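Local coordinates for KaiC domain-containing protein (Pyrococcus horikoshii, PDB 2ZTS), which binds ADP and magnesium and probably acts as an ATP-binding, KaiC-like member of the P-loop NTPase clan, at residues Phe46-Ile51 / Trp83-Tyr88; Lys93-Asp98 / Tyr128-Ala133. All blocks are in the same frame, centred on the assembly; numbering follows the deposited sequence.

Interaction 1 of 2, residues Phe46-Ile51 / Trp83-Tyr88; sequences FAAQFI and WDFEKY
Gln49 and Trp83 bring the two backbones nearest, with 8.6 Å between their CA atoms, where the middle of helix 43-58 passes the turn that leads into helix 85-90. Helix 43-58 is the P-loop helix of this KaiC-like fold: its first residues, Lys43, Thr44 and Thr45, bind the ADP, and the contact lies one to two turns further along. Trp83 contributes the largest share of the buried surface. Its CG stands beside the backbone N and anti to the carbonyl carbon (chi1 -54°), which carries the six-membered end of the indole over to the helix. There it runs against the Gln49 side chain from CB to OE1, CZ2 coming within 3.4 Å of Gln49 CG. The glutamine crosses the indole obliquely, its amide plane turned 55° from the ring; with CG anti to its own N (chi1 -156°) and the chain stretched out beyond, its methylenes lie along CZ2 and CH2. The amide is buried but provided for, OE1 accepting from Ile242 N and NE2 giving a weak bond to Gly15 O. Replacing Gln49 by an alanine would probably leave Ile242 N without its acceptor and open a gap beside the indole. Tyr52, one turn further on the same helix, stacks on the Trp83 ring. Asp84, at the N-cap of helix 85-90, accepts from Lys87 N through OD1 at 3.2 Å, the N-H arriving from above the carboxylate plane. Just after it comes Phe85, whose CZ packs 4.0 Å from Ala48 CB; Met78 of helix 71-79 touches Ala48, Trp83 and Phe85 alike. Near the plane of the indole, at its edge, Gln49 OE1 sits 3.3 Å from Trp83 CH2.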
loop_
_atom_site.group_PDB
_atom_site.type_symbol
_atom_site.label_atom_id
_atom_site.label_comp_id
_atom_site.label_asym_id
_atom_site.label_seq_id
_atom_site.Cartn_x
_atom_site.Cartn_y
_atom_site.Cartn_z
ATOM N N PHE C 46 -5.604 -19.749 -24.822
ATOM C CA PHE C 46 -6.622 -20.585 -24.197
ATOM C C PHE C 46 -8.043 -20.164 -24.684
ATOM O O PHE C 46 -8.818 -21.001 -25.120
ATOM C CB PHE C 46 -6.468 -20.382 -22.713
ATOM C CG PHE C 46 -7.287 -21.268 -21.884
ATOM C CD1 PHE C 46 -6.700 -22.258 -21.151
ATOM C CD2 PHE C 46 -8.670 -21.105 -21.837
ATOM C CE1 PHE C 46 -7.474 -23.083 -20.372
ATOM C CE2 PHE C 46 -9.464 -21.940 -21.047
ATOM C CZ PHE C 46 -8.883 -22.911 -20.312
ATOM N N ALA C 47 -8.343 -18.864 -24.689
ATOM C CA ALA C 47 -9.620 -18.337 -25.229
ATOM C C ALA C 47 -9.825 -18.589 -26.733
ATOM O O ALA C 47 -10.957 -18.918 -27.170
ATOM C CB ALA C 47 -9.751 -16.895 -24.962
ATOM N N ALA C 48 -8.742 -18.528 -27.500
ATOM C CA ALA C 48 -8.814 -18.744 -28.922
ATOM C C ALA C 48 -9.039 -20.225 -29.200
ATOM O O ALA C 48 -9.813 -20.568 -30.095
ATOM C CB ALA C 48 -7.606 -18.259 -29.595
ATOM N N GLN C 49 -8.358 -21.075 -28.438
ATOM C CA GLN C 49 -8.479 -22.501 -28.578
ATOM C C GLN C 49 -9.920 -22.948 -28.329
ATOM O O GLN C 49 -10.473 -23.792 -29.065
ATOM C CB GLN C 49 -7.514 -23.207 -27.612
ATOM C CG GLN C 49 -7.099 -24.614 -28.024
ATOM C CD GLN C 49 -5.844 -25.076 -27.289
ATOM O OE1 GLN C 49 -4.979 -24.258 -27.004
ATOM N NE2 GLN C 49 -5.768 -26.369 -26.938
ATOM N N PHE C 50 -10.540 -22.351 -27.312
ATOM C CA PHE C 50 -11.923 -22.622 -26.956
ATOM C C PHE C 50 -12.827 -22.326 -28.143
ATOM O O PHE C 50 -13.721 -23.114 -28.421
ATOM C CB PHE C 50 -12.316 -21.783 -25.721
ATOM C CG PHE C 50 -13.807 -21.745 -25.372
ATOM C CD1 PHE C 50 -14.449 -22.844 -24.809
ATOM C CD2 PHE C 50 -14.502 -20.577 -25.414
ATOM C CE1 PHE C 50 -15.761 -22.780 -24.404
ATOM C CE2 PHE C 50 -15.851 -20.507 -24.985
ATOM C CZ PHE C 50 -16.456 -21.604 -24.479
ATOM N N ILE C 51 -12.666 -21.169 -28.784
ATOM C CA ILE C 51 -13.531 -20.794 -29.897
ATOM C C ILE C 51 -13.204 -21.636 -31.125
ATOM O O ILE C 51 -14.097 -22.196 -31.762
ATOM C CB ILE C 51 -13.386 -19.317 -30.279
ATOM C CG1 ILE C 51 -13.852 -18.395 -29.156
ATOM C CG2 ILE C 51 -14.215 -18.977 -31.534
ATOM C CD1 ILE C 51 -15.282 -18.556 -28.756
ATOM N N TRP C 83 -4.014 -23.149 -36.643
ATOM C CA TRP C 83 -5.454 -22.869 -36.602
ATOM C C TRP C 83 -5.762 -21.862 -37.668
ATOM O O TRP C 83 -5.216 -20.724 -37.675
ATOM C CB TRP C 83 -5.967 -22.389 -35.222
ATOM C CG TRP C 83 -5.619 -23.306 -34.029
ATOM C CD1 TRP C 83 -5.481 -24.666 -34.038
ATOM C CD2 TRP C 83 -5.427 -22.907 -32.659
ATOM N NE1 TRP C 83 -5.235 -25.136 -32.767
ATOM C CE2 TRP C 83 -5.194 -24.075 -31.908
ATOM C CE3 TRP C 83 -5.455 -21.678 -31.987
ATOM C CZ2 TRP C 83 -4.912 -24.034 -30.559
ATOM C CZ3 TRP C 83 -5.209 -21.646 -30.664
ATOM C CH2 TRP C 83 -4.929 -22.809 -29.950
ATOM N N ASP C 84 -6.648 -22.296 -38.568
ATOM C CA ASP C 84 -7.111 -21.526 -39.712
ATOM C C ASP C 84 -8.456 -20.827 -39.387
ATOM O O ASP C 84 -9.567 -21.314 -39.695
ATOM C CB ASP C 84 -7.229 -22.485 -40.919
ATOM C CG ASP C 84 -7.381 -21.757 -42.260
ATOM O OD1 ASP C 84 -7.744 -20.573 -42.298
ATOM O OD2 ASP C 84 -7.160 -22.305 -43.344
ATOM N N PHE C 85 -8.356 -19.666 -38.743
ATOM C CA PHE C 85 -9.552 -18.947 -38.325
ATOM C C PHE C 85 -10.362 -18.544 -39.565
ATOM O O PHE C 85 -11.609 -18.687 -39.595
ATOM C CB PHE C 85 -9.225 -17.728 -37.432
ATOM C CG PHE C 85 -9.199 -18.041 -35.972
ATOM C CD1 PHE C 85 -8.123 -18.707 -35.408
ATOM C CD2 PHE C 85 -10.273 -17.729 -35.174
ATOM C CE1 PHE C 85 -8.122 -19.030 -34.037
ATOM C CE2 PHE C 85 -10.273 -18.050 -33.801
ATOM C CZ PHE C 85 -9.198 -18.715 -33.252
ATOM N N GLU C 86 -9.688 -18.040 -40.584
ATOM C CA GLU C 86 -10.453 -17.515 -41.701
ATOM C C GLU C 86 -11.321 -18.593 -42.400
ATOM O O GLU C 86 -12.461 -18.302 -42.810
ATOM C CB GLU C 86 -9.607 -16.684 -42.639
ATOM C CG GLU C 86 -8.605 -17.410 -43.528
ATOM C CD GLU C 86 -8.019 -16.477 -44.601
ATOM O OE1 GLU C 86 -7.292 -16.970 -45.511
ATOM O OE2 GLU C 86 -8.297 -15.246 -44.533
ATOM N N LYS C 87 -10.818 -19.836 -42.464
ATOM C CA LYS C 87 -11.590 -20.933 -43.044
ATOM C C LYS C 87 -12.967 -21.016 -42.372
ATOM O O LYS C 87 -13.995 -21.089 -43.050
ATOM C CB LYS C 87 -10.817 -22.242 -42.909
ATOM C CG LYS C 87 -11.548 -23.473 -43.474
ATOM C CD LYS C 87 -10.916 -24.768 -42.972
ATOM C CE LYS C 87 -11.601 -26.000 -43.566
ATOM N NZ LYS C 87 -13.051 -26.069 -43.150
ATOM N N TYR C 88 -13.009 -20.956 -41.035
ATOM C CA TYR C 88 -14.295 -21.090 -40.323
ATOM C C TYR C 88 -15.126 -19.826 -40.355
ATOM O O TYR C 88 -16.346 -19.900 -40.314
ATOM C CB TYR C 88 -14.090 -21.671 -38.899
ATOM C CG TYR C 88 -13.606 -23.101 -38.966
ATOM C CD1 TYR C 88 -14.498 -24.153 -39.120
ATOM C CD2 TYR C 88 -12.262 -23.385 -38.968
ATOM C CE1 TYR C 88 -14.050 -25.441 -39.256
ATOM C CE2 TYR C 88 -11.800 -24.657 -39.060
ATOM C CZ TYR C 88 -12.698 -25.692 -39.217
ATOM O OH TYR C 88 -12.208 -26.989 -39.302
#

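Interaction 2 of 2, residues Lys93-Asp98 / Tyr128-Ala133; sequences KIAIVD and YRVVKA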
loop_
_atom_site.group_PDB
_atom_site.type_symbol
_atom_site.label_atom_id
_atom_site.label_comp_id
_atom_site.label_asym_id
_atom_site.label_seq_id
_atom_site.Cartn_x
_atom_site.Cartn_y
_atom_site.Cartn_z
ATOM N N LYS C 93 -18.927 -20.233 -39.066
ATOM C CA LYS C 93 -18.812 -20.887 -37.768
ATOM C C LYS C 93 -17.993 -20.056 -36.767
ATOM O O LYS C 93 -18.107 -20.295 -35.580
ATOM C CB LYS C 93 -18.239 -22.300 -37.866
ATOM C CG LYS C 93 -19.003 -23.242 -38.805
ATOM C CD LYS C 93 -19.744 -24.381 -38.095
ATOM C CE LYS C 93 -20.440 -25.326 -39.095
ATOM N NZ LYS C 93 -21.427 -24.630 -40.059
ATOM N N ILE C 94 -17.213 -19.079 -37.231
ATOM C CA ILE C 94 -16.532 -18.162 -36.318
ATOM C C ILE C 94 -16.687 -16.766 -36.784
ATOM O O ILE C 94 -16.580 -16.498 -37.955
ATOM C CB ILE C 94 -15.017 -18.474 -36.230
ATOM C CG1 ILE C 94 -14.770 -19.830 -35.621
ATOM C CG2 ILE C 94 -14.264 -17.405 -35.407
ATOM C CD1 ILE C 94 -13.244 -20.182 -35.552
ATOM N N ALA C 95 -16.929 -15.854 -35.872
ATOM C CA ALA C 95 -16.755 -14.434 -36.171
ATOM C C ALA C 95 -15.744 -13.835 -35.222
ATOM O O ALA C 95 -15.690 -14.203 -34.018
ATOM C CB ALA C 95 -18.058 -13.723 -36.054
ATOM N N ILE C 96 -14.955 -12.892 -35.758
ATOM C CA ILE C 96 -14.017 -12.097 -34.971
ATOM C C ILE C 96 -14.517 -10.684 -35.010
ATOM O O ILE C 96 -14.727 -10.127 -36.103
ATOM C CB ILE C 96 -12.549 -12.135 -35.482
ATOM C CG1 ILE C 96 -11.971 -13.549 -35.430
ATOM C CG2 ILE C 96 -11.690 -11.170 -34.610
ATOM C CD1 ILE C 96 -10.608 -13.768 -36.239
ATOM N N VAL C 97 -14.728 -10.127 -33.807
ATOM C CA VAL C 97 -15.165 -8.762 -33.603
ATOM C C VAL C 97 -14.053 -7.962 -32.943
ATOM O O VAL C 97 -13.763 -8.143 -31.728
ATOM C CB VAL C 97 -16.370 -8.731 -32.669
ATOM C CG1 VAL C 97 -16.772 -7.317 -32.408
ATOM C CG2 VAL C 97 -17.561 -9.578 -33.228
ATOM N N ASP C 98 -13.483 -7.018 -33.681
ATOM C CA ASP C 98 -12.336 -6.270 -33.160
ATOM C C ASP C 98 -12.538 -4.757 -32.841
ATOM O O ASP C 98 -11.562 -4.036 -32.689
ATOM C CB ASP C 98 -11.084 -6.591 -34.002
ATOM C CG ASP C 98 -11.108 -5.956 -35.392
ATOM O OD1 ASP C 98 -12.112 -5.302 -35.767
ATOM O OD2 ASP C 98 -10.142 -6.072 -36.166
ATOM N N TYR C 128 -24.123 -8.732 -29.327
ATOM C CA TYR C 128 -25.391 -9.437 -29.263
ATOM C C TYR C 128 -25.872 -9.793 -30.721
ATOM O O TYR C 128 -26.181 -10.938 -31.047
ATOM C CB TYR C 128 -26.398 -8.563 -28.505
ATOM C CG TYR C 128 -27.788 -9.125 -28.438
ATOM C CD1 TYR C 128 -28.723 -8.791 -29.408
ATOM C CD2 TYR C 128 -28.170 -9.986 -27.410
ATOM C CE1 TYR C 128 -29.971 -9.317 -29.378
ATOM C CE2 TYR C 128 -29.461 -10.516 -27.356
ATOM C CZ TYR C 128 -30.354 -10.161 -28.349
ATOM O OH TYR C 128 -31.633 -10.642 -28.362
ATOM N N ARG C 129 -25.832 -8.812 -31.598
ATOM C CA ARG C 129 -26.225 -9.023 -33.001
ATOM C C ARG C 129 -25.426 -10.116 -33.635
ATOM O O ARG C 129 -25.958 -10.963 -34.331
ATOM C CB ARG C 129 -26.070 -7.729 -33.786
ATOM C CG ARG C 129 -26.260 -7.920 -35.276
ATOM C CD ARG C 129 -26.066 -6.647 -36.078
ATOM N NE ARG C 129 -26.289 -6.931 -37.484
ATOM C CZ ARG C 129 -25.923 -6.140 -38.487
ATOM N NH1 ARG C 129 -26.175 -6.498 -39.749
ATOM N NH2 ARG C 129 -25.317 -5.002 -38.235
ATOM N N VAL C 130 -24.130 -10.143 -33.394
ATOM C CA VAL C 130 -23.281 -11.119 -34.059
ATOM C C VAL C 130 -23.459 -12.533 -33.439
ATOM O O VAL C 130 -23.440 -13.563 -34.166
ATOM C CB VAL C 130 -21.777 -10.694 -33.997
ATOM C CG1 VAL C 130 -20.855 -11.797 -34.512
ATOM C CG2 VAL C 130 -21.563 -9.451 -34.778
ATOM N N VAL C 131 -23.624 -12.592 -32.113
ATOM C CA VAL C 131 -23.912 -13.872 -31.467
ATOM C C VAL C 131 -25.178 -14.478 -32.088
ATOM O O VAL C 131 -25.198 -15.653 -32.440
ATOM C CB VAL C 131 -24.039 -13.719 -29.929
ATOM C CG1 VAL C 131 -24.860 -14.887 -29.287
ATOM C CG2 VAL C 131 -22.643 -13.668 -29.305
ATOM N N LYS C 132 -26.200 -13.647 -32.238
ATOM C CA LYS C 132 -27.504 -14.087 -32.766
ATOM C C LYS C 132 -27.463 -14.488 -34.262
ATOM O O LYS C 132 -27.979 -15.546 -34.643
ATOM C CB LYS C 132 -28.544 -13.001 -32.488
ATOM C CG LYS C 132 -28.935 -12.826 -30.980
ATOM C CD LYS C 132 -29.336 -14.196 -30.339
ATOM C CE LYS C 132 -30.294 -14.070 -29.136
ATOM N NZ LYS C 132 -30.339 -15.358 -28.375
ATOM N N ALA C 133 -26.768 -13.694 -35.077
ATOM C CA ALA C 133 -26.566 -13.989 -36.502
ATOM C C ALA C 133 -25.868 -15.298 -36.816
ATOM O O ALA C 133 -26.252 -15.965 -37.764
ATOM C CB ALA C 133 -25.817 -12.825 -37.186
#
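Ala95 of strand 94-97 and Val130 of helix 120-134 mark the closest passage of the two backbones, their CA atoms 7.6 Å apart. Side chains alternate along the strand, and Ala95 and Val97 are the two that point their CB atoms at the helix, while Ile96 between them points away. On the helical side the touching is done by one methyl group, Val130 CG1. Val130 holds it anti to its backbone N (chi1 172°), and this branch reaches both strand residues: CG1 lies 3.7 Å from Ala95 CB and 4.2 Å from Val97 CG2. The first is a firm methyl-to-methyl contact with the short alanine; the second is looser, the two valines meeting tip to tip. Since all the touching atoms are methyls, the contact is purely apolar and depends on shape and burial.

This is helix-on-sheet packing at one margin of the P-loop NTPase core. Strand 94-97 is the outermost strand of the large sheet on that side within the chain, and its backbone is bonded to the parallel strand 62-66, with Ala95 pairing with Gly62 and Phe64 and Val97 with Phe64 and Thr66. Helix 120-134 runs alongside strand 94-97, roughly antiparallel to it, and also covers strand 62-66, for Val130 and Val131 touch Val63; Val103, from the loop after the strand, covers Val97 as well. On the other face of the strand, Ile96 packs on helices 71-79 and 85-90, so the edge strand is sandwiched between helical layers. To Val130, Val97 offers CG2, the branch that stands beside its own backbone N, anti to the carbonyl carbon.

Overall arrangement
Along the chain the two contacts come in series: 46-51 with 83-88 closes before 93-98 with 128-133 opens, and their centres lie 13 Å apart. Helix 85-90 and strand 94-97 follow one another and join them directly. Tyr88 O is 2.9 Å from Lys93 N, a probable hydrogen bond, while Ile94 CD1 packs 3.9 Å from Phe85 CD2. Interaction 1 rests on the nucleotide-binding helix 43-58, and interaction 2 reaches helix 120-134 across the outermost strand of the large sheet. The two contacts lie on opposite faces of strand 94-97: helix 85-90 packs against Ile94 and Ile96 on one, helix 120-134 against Ala95 and Val97 on the other.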